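Protein phosphatase Slingshot homolog 2 (Homo sapiens, PDB 2NT2) dephosphorylates and so activates the actin-depolymerizing factor cofilin, acting through this cysteine-dependent dual-specificity phosphatase domain. Local coordinates at residues A[20-23]-A[24-28]; A[73-76]-A[77-80]; A[113-116]-A[117-121]. The protein carries 1 engineered substitution. All blocks are in the same frame, centred on the assembly; numbering follows the deposited sequence.

All three contacts are local: each joins consecutive segments along one helix or at its ends, so none closes a long loop, and they follow in series without nesting or crossing. Contact 1, first along the chain, starts helix 22-27 and leads into strand 30-35. Contact 2 ends helix 67-79, which packs on strands 30-35 and 83-87. Contact 3 lies on helix 111-121, between helix 94-107 and edge strand 5-8. The centres of contacts 1 and 2 are about 18 Å apart, and the centre of contact 3 lies about 24 Å and 21 Å from theirs. Strand 30-35 is touched from both contact 1 and contact 2.

Contact 1 of 3, residues A[20-23]-A[24-28]; sequences SNLE and DLQNR
Asn-21 caps the first turn of helix 22-27 with its side chain: Asn-21 OD1 accepts from Asp-24 N at 3.0 Å. The donor stands 43° above the plane of the amide carbonyl rather than on a lone pair. CG of Asn-21 lies anti to the backbone N (chi1 -176°), which swings the amide forward over the turn, so that OD1 also rests 3.1 Å from Asp-24 CB. The amide and the carboxylate of Asp-24 are turned well out of each other's plane.

Backbone bonds carry the turn onward. Leu-25 N binds Asn-21 O, Gln-26 N binds Leu-22 O at 2.8 Å, and Asn-27 N binds Glu-23 O. Leu-25 lays CB and CG against the carbonyl oxygens of the preceding turn, while its side chain touches Ile-33 of strand 30-35.

Among the charged groups, Arg-28 reaches back one turn and forms a salt bridge, NE to Asp-24 OD2 at 2.8 Å. The oxygen is met on its syn side and lies close to the guanidinium plane, but the bond is bent and its donor is tilted from the carboxylate plane. Pro-4 touches both partners of this pair.

On the polar flank Glu-23 and Gln-26 run side by side, pointing the same way, with Glu-23 OE1 and Gln-26 OE1 3.5 Å apart and their flat ends 66° to each other. As modelled, these oxygens bring no donor to one another. The amide of Asn-27 lies over Glu-23 O without a bond to it.

Taken together, this is a classic helix N-cap, in which an asparagine side chain binds a first-turn amide; here it opens a short surface helix that leads into strand 30-35 of the dual-specificity phosphatase domain.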
loop_
_atom_site.group_PDB
_atom_site.type_symbol
_atom_site.label_atom_id
_atom_site.label_comp_id
_atom_site.label_asym_id
_atom_site.label_seq_id
_atom_site.Cartn_x
_atom_site.Cartn_y
_atom_site.Cartn_z
ATOM N N SER A 20 11.555 -6.266 -6.589
ATOM C CA SER A 20 12.558 -7.206 -7.085
ATOM C C SER A 20 13.981 -6.820 -6.687
ATOM O O SER A 20 14.937 -7.513 -7.055
ATOM C CB SER A 20 12.462 -7.414 -8.590
ATOM O OG SER A 20 12.585 -6.266 -9.390
ATOM N N ASN A 21 14.142 -5.728 -5.951
ATOM C CA ASN A 21 15.478 -5.280 -5.542
ATOM C C ASN A 21 15.792 -5.714 -4.117
ATOM O O ASN A 21 15.666 -4.921 -3.189
ATOM C CB ASN A 21 15.575 -3.766 -5.691
ATOM C CG ASN A 21 16.942 -3.194 -5.399
ATOM O OD1 ASN A 21 17.714 -3.741 -4.617
ATOM N ND2 ASN A 21 17.242 -2.055 -6.013
ATOM N N LEU A 22 16.195 -6.965 -3.950
ATOM C CA LEU A 22 16.318 -7.620 -2.654
ATOM C C LEU A 22 17.189 -6.840 -1.675
ATOM O O LEU A 22 16.773 -6.528 -0.559
ATOM C CB LEU A 22 16.862 -9.037 -2.829
ATOM C CG LEU A 22 17.300 -9.817 -1.593
ATOM C CD1 LEU A 22 16.205 -9.872 -0.544
ATOM C CD2 LEU A 22 17.717 -11.233 -1.976
ATOM N N GLU A 23 18.411 -6.546 -2.103
ATOM C CA GLU A 23 19.376 -5.844 -1.267
ATOM C C GLU A 23 18.800 -4.518 -0.785
ATOM O O GLU A 23 18.995 -4.128 0.363
ATOM C CB GLU A 23 20.661 -5.616 -2.050
ATOM C CG GLU A 23 21.947 -6.161 -1.496
ATOM C CD GLU A 23 21.841 -7.421 -0.670
ATOM O OE1 GLU A 23 21.580 -7.309 0.556
ATOM O OE2 GLU A 23 22.011 -8.533 -1.215
ATOM N N ASP A 24 18.086 -3.806 -1.663
ATOM C CA ASP A 24 17.515 -2.531 -1.239
ATOM C C ASP A 24 16.550 -2.735 -0.067
ATOM O O ASP A 24 16.605 -2.026 0.932
ATOM C CB ASP A 24 16.779 -1.836 -2.383
ATOM C CG ASP A 24 16.330 -0.443 -1.975
ATOM O OD1 ASP A 24 17.156 0.492 -2.051
ATOM O OD2 ASP A 24 15.161 -0.264 -1.572
ATOM N N LEU A 25 15.685 -3.720 -0.224
ATOM C CA LEU A 25 14.663 -4.115 0.723
ATOM C C LEU A 25 15.270 -4.557 2.053
ATOM O O LEU A 25 14.860 -4.106 3.124
ATOM C CB LEU A 25 13.824 -5.267 0.144
ATOM C CG LEU A 25 12.880 -4.882 -0.998
ATOM C CD1 LEU A 25 11.994 -6.044 -1.402
ATOM C CD2 LEU A 25 12.045 -3.673 -0.596
ATOM N N GLN A 26 16.251 -5.450 1.958
ATOM C CA GLN A 26 16.916 -5.960 3.153
ATOM C C GLN A 26 17.547 -4.819 3.942
ATOM O O GLN A 26 17.380 -4.713 5.155
ATOM C CB GLN A 26 17.965 -7.005 2.767
ATOM C CG GLN A 26 18.316 -7.960 3.893
ATOM C CD GLN A 26 18.973 -9.236 3.405
ATOM O OE1 GLN A 26 20.169 -9.254 3.113
ATOM N NE2 GLN A 26 18.199 -10.312 3.327
ATOM N N ASN A 27 18.258 -3.942 3.239
ATOM C CA ASN A 27 18.943 -2.815 3.855
ATOM C C ASN A 27 17.974 -1.852 4.531
ATOM O O ASN A 27 18.284 -1.254 5.562
ATOM C CB ASN A 27 19.779 -2.061 2.820
ATOM C CG ASN A 27 20.972 -2.865 2.343
ATOM O OD1 ASN A 27 21.281 -3.929 2.877
ATOM N ND2 ASN A 27 21.641 -2.358 1.315
ATOM N N ARG A 28 16.792 -1.687 3.942
ATOM C CA ARG A 28 15.810 -0.775 4.513
ATOM C C ARG A 28 15.077 -1.412 5.684
ATOM O O ARG A 28 14.261 -0.757 6.332
ATOM C CB ARG A 28 14.813 -0.318 3.448
ATOM C CG ARG A 28 15.454 0.488 2.334
ATOM C CD ARG A 28 14.445 0.804 1.238
ATOM N NE ARG A 28 14.933 1.802 0.299
ATOM C CZ ARG A 28 14.942 3.108 0.534
ATOM N NH1 ARG A 28 14.482 3.569 1.693
ATOM N NH2 ARG A 28 15.403 3.953 -0.376
#

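Contact 2 of 3, residues A[73-76]-A[77-80]; sequences FISK and AKKH
The methyl of Ala-77 sits 3.4 Å from Ile-74 O, on the buried side of helix 67-79, where the packing is close. Phe-73 is its neighbour on the same face, and the side chains of both touch Cys-84 of strand 83-87. At the margin of this face runs Lys-76, an extended chain whose side chain, like Ala-77, touches Tyr-32 of strand 30-35 and whose NZ makes a long, weak ion pair with Glu-49.

The side away from the sheet is looser, made by Ser-75, Lys-78 and Lys-79. Lys-78 bends at chi3 (110°) and folds back over Ser-75, bringing CE to 3.3 Å from Ser-75 O; its NZ stays 4.2 Å from Ser-75 OG and makes a long, weak ion pair with Glu-106. Lys-79 packs CB 3.2 Å from Lys-76 O, then runs outward as an extended chain.

Successive backbone bonds, Lys-79 N to Ser-75 O (3.0 Å) and His-80 N to Lys-76 O (3.2 Å), hold the last turn before His-80 leaves helical geometry. Such a two-sided surface, apolar toward the strands and basic outward, marks an amphipathic helix packed on the central sheet of the phosphatase fold.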
loop_
_atom_site.group_PDB
_atom_site.type_symbol
_atom_site.label_atom_id
_atom_site.label_comp_id
_atom_site.label_asym_id
_atom_site.label_seq_id
_atom_site.Cartn_x
_atom_site.Cartn_y
_atom_site.Cartn_z
ATOM N N PHE A 73 -2.491 -6.855 7.640
ATOM C CA PHE A 73 -1.128 -7.223 7.309
ATOM C C PHE A 73 -0.127 -6.151 7.736
ATOM O O PHE A 73 0.865 -6.463 8.396
ATOM C CB PHE A 73 -1.009 -7.490 5.805
ATOM C CG PHE A 73 0.316 -8.134 5.418
ATOM C CD1 PHE A 73 0.583 -9.443 5.785
ATOM C CD2 PHE A 73 1.263 -7.428 4.698
ATOM C CE1 PHE A 73 1.777 -10.042 5.442
ATOM C CE2 PHE A 73 2.463 -8.023 4.353
ATOM C CZ PHE A 73 2.718 -9.331 4.722
ATOM N N ILE A 74 -0.397 -4.911 7.345
ATOM C CA ILE A 74 0.510 -3.803 7.620
ATOM C C ILE A 74 0.643 -3.584 9.126
ATOM O O ILE A 74 1.720 -3.274 9.624
ATOM C CB ILE A 74 0.023 -2.483 6.987
ATOM C CG1 ILE A 74 -0.104 -2.501 5.462
ATOM C CG2 ILE A 74 0.904 -1.324 7.433
ATOM C CD1 ILE A 74 -0.762 -1.261 4.898
ATOM N N SER A 75 -0.480 -3.732 9.821
ATOM C CA SER A 75 -0.522 -3.683 11.276
ATOM C C SER A 75 0.338 -4.809 11.849
ATOM O O SER A 75 1.025 -4.652 12.857
ATOM C CB SER A 75 -1.966 -3.780 11.770
ATOM O OG SER A 75 -2.110 -4.703 12.834
ATOM N N LYS A 76 0.302 -5.949 11.170
ATOM C CA LYS A 76 1.137 -7.091 11.520
ATOM C C LYS A 76 2.616 -6.740 11.445
ATOM O O LYS A 76 3.390 -7.073 12.342
ATOM C CB LYS A 76 0.813 -8.263 10.594
ATOM C CG LYS A 76 1.703 -9.481 10.781
ATOM C CD LYS A 76 1.250 -10.613 9.868
ATOM C CE LYS A 76 1.657 -11.973 10.422
ATOM N NZ LYS A 76 1.109 -13.083 9.593
ATOM N N ALA A 77 3.020 -6.039 10.389
ATOM C CA ALA A 77 4.427 -5.686 10.225
ATOM C C ALA A 77 4.928 -4.900 11.436
ATOM O O ALA A 77 5.874 -5.309 12.106
ATOM C CB ALA A 77 4.650 -4.906 8.944
ATOM N N LYS A 78 4.270 -3.786 11.717
ATOM C CA LYS A 78 4.554 -2.968 12.890
ATOM C C LYS A 78 4.599 -3.808 14.163
ATOM O O LYS A 78 5.440 -3.597 15.035
ATOM C CB LYS A 78 3.505 -1.863 13.028
ATOM C CG LYS A 78 2.895 -1.676 14.404
ATOM C CD LYS A 78 1.528 -1.010 14.324
ATOM C CE LYS A 78 0.430 -2.001 14.681
ATOM N NZ LYS A 78 -0.863 -1.323 14.952
ATOM N N LYS A 79 3.662 -4.741 14.278
ATOM C CA LYS A 79 3.520 -5.539 15.493
ATOM C C LYS A 79 4.843 -6.210 15.839
ATOM O O LYS A 79 5.325 -6.139 16.969
ATOM C CB LYS A 79 2.413 -6.577 15.307
ATOM C CG LYS A 79 2.072 -7.372 16.554
ATOM C CD LYS A 79 0.842 -8.237 16.344
ATOM C CE LYS A 79 0.818 -9.390 17.341
ATOM N NZ LYS A 79 -0.527 -10.032 17.409
ATOM N N HIS A 80 5.443 -6.838 14.830
ATOM C CA HIS A 80 6.702 -7.541 15.034
ATOM C C HIS A 80 7.902 -6.619 14.881
ATOM O O HIS A 80 9.015 -7.098 14.668
ATOM C CB HIS A 80 6.804 -8.727 14.069
ATOM C CG HIS A 80 5.745 -9.758 14.335
ATOM N ND1 HIS A 80 5.367 -10.131 15.604
ATOM C CD2 HIS A 80 4.984 -10.494 13.495
ATOM C CE1 HIS A 80 4.422 -11.051 15.538
ATOM N NE2 HIS A 80 4.169 -11.290 14.263
#

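Contact 3 of 3, residues A[113-116]-A[117-121]; sequences RAYD and YVKER
Tyr-115 and Lys-119, one turn apart on helix 111-121, meet where CB of Lys-119 lies over one face of the phenol ring, 4.2 Å from Tyr-115 CE2. The ring gets there because its CG is anti to the backbone N (chi1 177°), which leans the outward-running ring toward the next turn. From CB onward the lysine bends at chi2 (76°) and leads away, its NZ donating to Thr-123 O and more weakly to Thr-125 O. The backbones of the two residues are joined as well, Lys-119 N to Tyr-115 O at 2.6 Å.

Tyr-117 is turned to another side of the helix. Its CB rests 3.3 Å from Arg-113 O, its ring meets Trp-109 edge-to-face, and its OH is hydrogen-bonded to Ile-7 O on strand 5-8. Arg-121 approaches this ring from above, with NE 3.5 Å over the plane, offset toward the rim, and NE makes a weak hydrogen bond to Tyr-117 O.

Val-118 directs CG2 to 3.2 Å from Ala-114 O, and both residues touch Ile-100 of helix 94-107.

Chemically, the aromatic surfaces are used for aliphatic and guanidinium cover, whereas the phenol OH of Tyr-117 and the ammonium of Lys-119 bind carbonyl oxygens beyond the segments, fastening the helix to strand 5-8 and to the loop after the helix.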
loop_
_atom_site.group_PDB
_atom_site.type_symbol
_atom_site.label_atom_id
_atom_site.label_comp_id
_atom_site.label_asym_id
_atom_site.label_seq_id
_atom_site.Cartn_x
_atom_site.Cartn_y
_atom_site.Cartn_z
ATOM N N ARG A 113 -6.148 15.077 3.834
ATOM C CA ARG A 113 -5.105 14.903 4.825
ATOM C C ARG A 113 -4.097 13.825 4.415
ATOM O O ARG A 113 -2.914 14.094 4.242
ATOM C CB ARG A 113 -5.743 14.465 6.138
ATOM C CG ARG A 113 -5.345 15.166 7.416
ATOM C CD ARG A 113 -6.585 15.516 8.223
ATOM N NE ARG A 113 -6.659 14.832 9.516
ATOM C CZ ARG A 113 -7.431 15.241 10.509
ATOM N NH1 ARG A 113 -8.188 16.325 10.377
ATOM N NH2 ARG A 113 -7.450 14.576 11.656
ATOM N N ALA A 114 -4.587 12.600 4.293
ATOM C CA ALA A 114 -3.782 11.420 3.995
ATOM C C ALA A 114 -3.317 11.425 2.546
ATOM O O ALA A 114 -2.149 11.174 2.259
ATOM C CB ALA A 114 -4.569 10.150 4.289
ATOM N N TYR A 115 -4.225 11.725 1.613
ATOM C CA TYR A 115 -3.808 11.813 0.211
ATOM C C TYR A 115 -2.679 12.836 0.066
ATOM O O TYR A 115 -1.655 12.539 -0.543
ATOM C CB TYR A 115 -4.982 12.179 -0.689
ATOM C CG TYR A 115 -4.640 12.355 -2.148
ATOM C CD1 TYR A 115 -4.611 11.265 -3.011
ATOM C CD2 TYR A 115 -4.344 13.605 -2.676
ATOM C CE1 TYR A 115 -4.299 11.411 -4.351
ATOM C CE2 TYR A 115 -4.030 13.766 -4.016
ATOM C CZ TYR A 115 -4.009 12.665 -4.848
ATOM O OH TYR A 115 -3.698 12.825 -6.179
ATOM N N ASP A 116 -2.879 14.017 0.641
ATOM C CA ASP A 116 -1.898 15.081 0.672
ATOM C C ASP A 116 -0.588 14.642 1.324
ATOM O O ASP A 116 0.497 15.002 0.873
ATOM C CB ASP A 116 -2.436 16.287 1.455
ATOM C CG ASP A 116 -3.405 17.118 0.639
ATOM O OD1 ASP A 116 -3.677 16.757 -0.524
ATOM O OD2 ASP A 116 -3.880 18.144 1.169
ATOM N N TYR A 117 -0.712 13.896 2.417
ATOM C CA TYR A 117 0.469 13.390 3.110
ATOM C C TYR A 117 1.260 12.475 2.178
ATOM O O TYR A 117 2.467 12.612 2.010
ATOM C CB TYR A 117 0.065 12.648 4.379
ATOM C CG TYR A 117 1.227 12.088 5.165
ATOM C CD1 TYR A 117 1.943 12.889 6.048
ATOM C CD2 TYR A 117 1.610 10.759 5.024
ATOM C CE1 TYR A 117 3.005 12.370 6.764
ATOM C CE2 TYR A 117 2.674 10.236 5.740
ATOM C CZ TYR A 117 3.368 11.050 6.610
ATOM O OH TYR A 117 4.427 10.551 7.331
ATOM N N VAL A 118 0.535 11.545 1.562
ATOM C CA VAL A 118 1.139 10.563 0.672
ATOM C C VAL A 118 1.596 11.201 -0.633
ATOM O O VAL A 118 2.653 10.843 -1.157
ATOM C CB VAL A 118 0.171 9.406 0.360
ATOM C CG1 VAL A 118 0.806 8.451 -0.639
ATOM C CG2 VAL A 118 -0.227 8.668 1.633
ATOM N N LYS A 119 0.829 12.153 -1.152
ATOM C CA LYS A 119 1.179 12.767 -2.435
ATOM C C LYS A 119 2.483 13.552 -2.330
ATOM O O LYS A 119 3.286 13.558 -3.261
ATOM C CB LYS A 119 0.058 13.676 -2.932
ATOM C CG LYS A 119 0.424 14.511 -4.148
ATOM C CD LYS A 119 0.423 13.673 -5.419
ATOM C CE LYS A 119 0.315 14.548 -6.656
ATOM N NZ LYS A 119 0.589 13.800 -7.915
ATOM N N GLU A 120 2.679 14.197 -1.191
ATOM C CA GLU A 120 3.860 15.010 -0.926
ATOM C C GLU A 120 5.146 14.206 -1.022
ATOM O O GLU A 120 6.123 14.655 -1.621
ATOM C CB GLU A 120 3.765 15.656 0.458
ATOM C CG GLU A 120 3.932 17.168 0.420
ATOM C CD GLU A 120 4.495 17.720 1.711
ATOM O OE1 GLU A 120 5.734 17.688 1.879
ATOM O OE2 GLU A 120 3.705 18.196 2.555
ATOM N N ARG A 121 5.173 13.013 -0.435
ATOM C CA ARG A 121 6.362 12.170 -0.485
ATOM C C ARG A 121 6.467 11.376 -1.774
ATOM O O ARG A 121 7.543 11.230 -2.355
ATOM C CB ARG A 121 6.354 11.214 0.721
ATOM C CG ARG A 121 6.533 11.967 2.021
ATOM C CD ARG A 121 5.607 11.500 3.134
ATOM N NE ARG A 121 5.249 12.629 3.997
ATOM C CZ ARG A 121 5.869 12.944 5.128
ATOM N NH1 ARG A 121 6.891 12.203 5.541
ATOM N NH2 ARG A 121 5.473 13.993 5.833
#